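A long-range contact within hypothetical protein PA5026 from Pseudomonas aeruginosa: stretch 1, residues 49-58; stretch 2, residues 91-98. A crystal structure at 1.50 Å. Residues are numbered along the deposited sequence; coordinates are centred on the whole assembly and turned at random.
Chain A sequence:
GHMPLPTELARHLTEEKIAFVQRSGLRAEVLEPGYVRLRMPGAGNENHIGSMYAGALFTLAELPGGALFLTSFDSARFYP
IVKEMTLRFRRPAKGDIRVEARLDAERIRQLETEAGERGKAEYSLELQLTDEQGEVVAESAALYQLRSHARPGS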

# COMPACT_ATOMS: atom_id res chain seq x y z
N ILE A 49 -13.17 -0.22 -11.51
CA ILE A 49 -13.73 0.96 -12.15
C ILE A 49 -12.90 1.69 -13.21
O ILE A 49 -12.99 2.91 -13.34
N GLY A 50 -12.10 0.94 -13.96
CA GLY A 50 -11.33 1.54 -15.04
C GLY A 50 -10.01 2.27 -14.81
O GLY A 50 -9.55 2.95 -15.72
N SER A 51 -9.42 2.15 -13.63
CA SER A 51 -8.13 2.81 -13.36
C SER A 51 -7.25 1.90 -12.51
O SER A 51 -7.68 0.82 -12.10
N MET A 52 -6.02 2.32 -12.24
CA MET A 52 -5.11 1.50 -11.45
C MET A 52 -5.59 1.29 -10.03
O MET A 52 -6.03 2.24 -9.37
N TYR A 53 -5.52 0.05 -9.57
CA TYR A 53 -5.93 -0.28 -8.21
C TYR A 53 -5.02 0.44 -7.21
O TYR A 53 -3.81 0.53 -7.42
N ALA A 54 -5.60 0.95 -6.13
CA ALA A 54 -4.85 1.67 -5.10
C ALA A 54 -3.62 0.93 -4.59
O ALA A 54 -2.60 1.54 -4.32
N GLY A 55 -3.73 -0.40 -4.46
CA GLY A 55 -2.63 -1.21 -3.98
C GLY A 55 -1.44 -1.21 -4.93
O GLY A 55 -0.29 -1.30 -4.49
N ALA A 56 -1.72 -1.10 -6.23
CA ALA A 56 -0.66 -1.06 -7.23
C ALA A 56 0.02 0.30 -7.14
O ALA A 56 1.25 0.40 -7.24
N LEU A 57 -0.77 1.36 -6.95
CA LEU A 57 -0.22 2.71 -6.81
C LEU A 57 0.67 2.75 -5.57
O LEU A 57 1.77 3.31 -5.60
N PHE A 58 0.21 2.14 -4.48
CA PHE A 58 1.00 2.13 -3.25
C PHE A 58 2.33 1.42 -3.47
O PHE A 58 3.38 1.90 -3.04
N ARG A 91 -6.06 11.78 -9.03
CA ARG A 91 -6.96 11.51 -10.15
C ARG A 91 -6.83 10.06 -10.63
O ARG A 91 -5.81 9.42 -10.40
N PRO A 92 -7.88 9.53 -11.28
CA PRO A 92 -7.82 8.15 -11.77
C PRO A 92 -6.54 7.92 -12.56
O PRO A 92 -6.20 8.69 -13.45
N ALA A 93 -5.82 6.85 -12.22
CA ALA A 93 -4.56 6.53 -12.89
C ALA A 93 -4.80 5.59 -14.05
O ALA A 93 -5.06 4.40 -13.86
N LYS A 94 -4.72 6.12 -15.27
CA LYS A 94 -4.94 5.33 -16.47
C LYS A 94 -3.63 5.08 -17.21
O LYS A 94 -2.77 5.95 -17.28
N GLY A 95 -3.49 3.87 -17.75
CA GLY A 95 -2.28 3.53 -18.47
C GLY A 95 -1.14 3.21 -17.53
O GLY A 95 -1.36 2.93 -16.35
N ASP A 96 0.09 3.25 -18.04
CA ASP A 96 1.26 2.97 -17.24
C ASP A 96 1.59 4.18 -16.36
O ASP A 96 1.48 5.33 -16.80
N ILE A 97 1.99 3.91 -15.12
CA ILE A 97 2.31 4.96 -14.17
C ILE A 97 3.77 4.84 -13.75
O ILE A 97 4.29 3.74 -13.60
N ARG A 98 4.43 5.98 -13.57
CA ARG A 98 5.84 5.99 -13.18
C ARG A 98 6.12 6.85 -11.97
O ARG A 98 5.30 7.68 -11.55

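This is a small contact between a loop leading into a helix and a loop leading into a strand, held by one direct backbone hydrogen bond, lined by a patch of apolar side chains, with a lysine at its exposed margin and two waters bridging the stretches. The two stretches bury 302 Å² between them, both sides summed.

The backbone bond runs from Met52 N to Ala93 O, 2.8 Å long with an N-H...O angle of 154°, and it sets the two loops close enough for short side chains to meet. Ala93 points toward stretch 1, and its methyl suits the narrow space: Ala93 CB lies 3.8 Å from Met52 CB and 4.0 Å from Leu57 CD2, so it is touched by both of the larger residues.

Met52 also points toward the other stretch. Its chi1 and chi2 are both t, which extends the chain until Met52 SD comes 3.9 Å from Ile97 CG1; chi3, at 125°, lies between wells. A long, unbranched, apolar side chain can thus touch Ala93 near its base and Ile97 farther out. Leu57, in the first turn of the helix, leaves its backbone sideways, but its m, t rotamer brings the end nearer, and Leu57 CD2 reaches Ile97 CG2 at 4.3 Å as well as the alanine methyl. Ile97 points toward stretch 1 with chi1 and chi2 both m; its beta-branched side chain is broad enough to meet both the methionine and the leucine, with CG1 the atom nearest the sulfur. All four of these apolar residues are buried.

Two waters and the lysine add further polar links. Ser51 (chi1 p) points in, with Ser51 CB 3.5 Å from Ala93 O and 4.0 Å from Pro92 CB. Its hydroxyl shares a water with the backbone of both stretches: Ser51 OG is 2.8 Å from water 2, which donates to Met52 O at 2.7 Å and accepts from Ala93 N at 3.1 Å. The small serine thus fits beside the proline ring while keeping a polar group within reach of this water.

Lys94 starts out sideways, yet its m, t, t, m chain carries the ammonium group back, and Lys94 NZ donates to Gly50 O at 3.1 Å. Water 1 reinforces the link, donating to Gly50 O at 2.6 Å and accepting from Lys94 NZ at 2.8 Å. Glycine suits position 50 because, at phi 81° and psi 13°, a CB would be jammed against the preceding carbonyl oxygen.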

# COMPACT_ATOMS: atom_id res chain seq x y z
CB ILE A 49 -14.16 1.97 -11.08
CG1 ILE A 49 -12.99 2.27 -10.14
CG2 ILE A 49 -15.33 1.41 -10.29
CD1 ILE A 49 -13.35 3.18 -8.98
CB SER A 51 -8.33 4.16 -12.67
OG SER A 51 -8.98 4.01 -11.43
CB MET A 52 -3.69 2.11 -11.43
CG MET A 52 -2.62 1.21 -10.77
SD MET A 52 -0.91 1.74 -11.10
CE MET A 52 -0.29 1.89 -9.67
CB TYR A 53 -5.87 -1.79 -7.99
CG TYR A 53 -6.13 -2.19 -6.56
CD1 TYR A 53 -7.28 -1.77 -5.89
CD2 TYR A 53 -5.19 -2.93 -5.84
CE1 TYR A 53 -7.49 -2.06 -4.55
CE2 TYR A 53 -5.39 -3.22 -4.49
CZ TYR A 53 -6.54 -2.78 -3.85
OH TYR A 53 -6.72 -3.02 -2.52
CB ALA A 54 -5.77 2.00 -3.93
CB ALA A 56 -1.24 -1.28 -8.62
CB LEU A 57 -1.34 3.74 -6.69
CG LEU A 57 -2.08 4.05 -8.00
CD1 LEU A 57 -3.37 4.81 -7.72
CD2 LEU A 57 -1.16 4.85 -8.92
CB PHE A 58 0.25 1.41 -2.13
CG PHE A 58 1.04 1.33 -0.84
CD1 PHE A 58 0.95 2.34 0.11
CD2 PHE A 58 1.91 0.27 -0.61
CE1 PHE A 58 1.71 2.29 1.29
CE2 PHE A 58 2.68 0.21 0.56
CZ PHE A 58 2.58 1.22 1.51
CB ARG A 91 -6.67 12.48 -11.30
CG ARG A 91 -5.21 12.62 -11.65
CD ARG A 91 -4.96 13.94 -12.38
NE ARG A 91 -5.48 13.92 -13.74
CZ ARG A 91 -5.77 15.02 -14.44
NH1 ARG A 91 -5.59 16.22 -13.91
NH2 ARG A 91 -6.23 14.91 -15.69
CB PRO A 92 -9.07 8.06 -12.65
CG PRO A 92 -10.04 8.97 -11.94
CD PRO A 92 -9.16 10.17 -11.63
CB ALA A 93 -3.58 5.91 -11.89
CB LYS A 94 -5.94 6.03 -17.39
CG LYS A 94 -7.32 6.18 -16.76
CD LYS A 94 -8.30 6.85 -17.70
CE LYS A 94 -9.65 7.07 -17.03
NZ LYS A 94 -10.28 5.78 -16.62
CB ASP A 96 2.46 2.65 -18.13
CG ASP A 96 2.29 1.35 -18.89
OD1 ASP A 96 1.31 0.63 -18.64
OD2 ASP A 96 3.16 1.06 -19.75
CB ILE A 97 1.39 4.83 -12.92
CG1 ILE A 97 -0.08 4.80 -13.36
CG2 ILE A 97 1.63 5.99 -11.97
CD1 ILE A 97 -0.55 6.03 -14.13
CB ARG A 98 6.73 6.50 -14.33
CG ARG A 98 6.67 5.69 -15.61
CD ARG A 98 7.79 6.13 -16.56
NE ARG A 98 7.66 7.53 -16.98
CZ ARG A 98 8.57 8.19 -17.70
NH1 ARG A 98 9.68 7.58 -18.09
NH2 ARG A 98 8.37 9.46 -18.05
O HOH W 1 -10.89 3.37 -17.96
O HOH W 2 -6.67 4.81 -10.08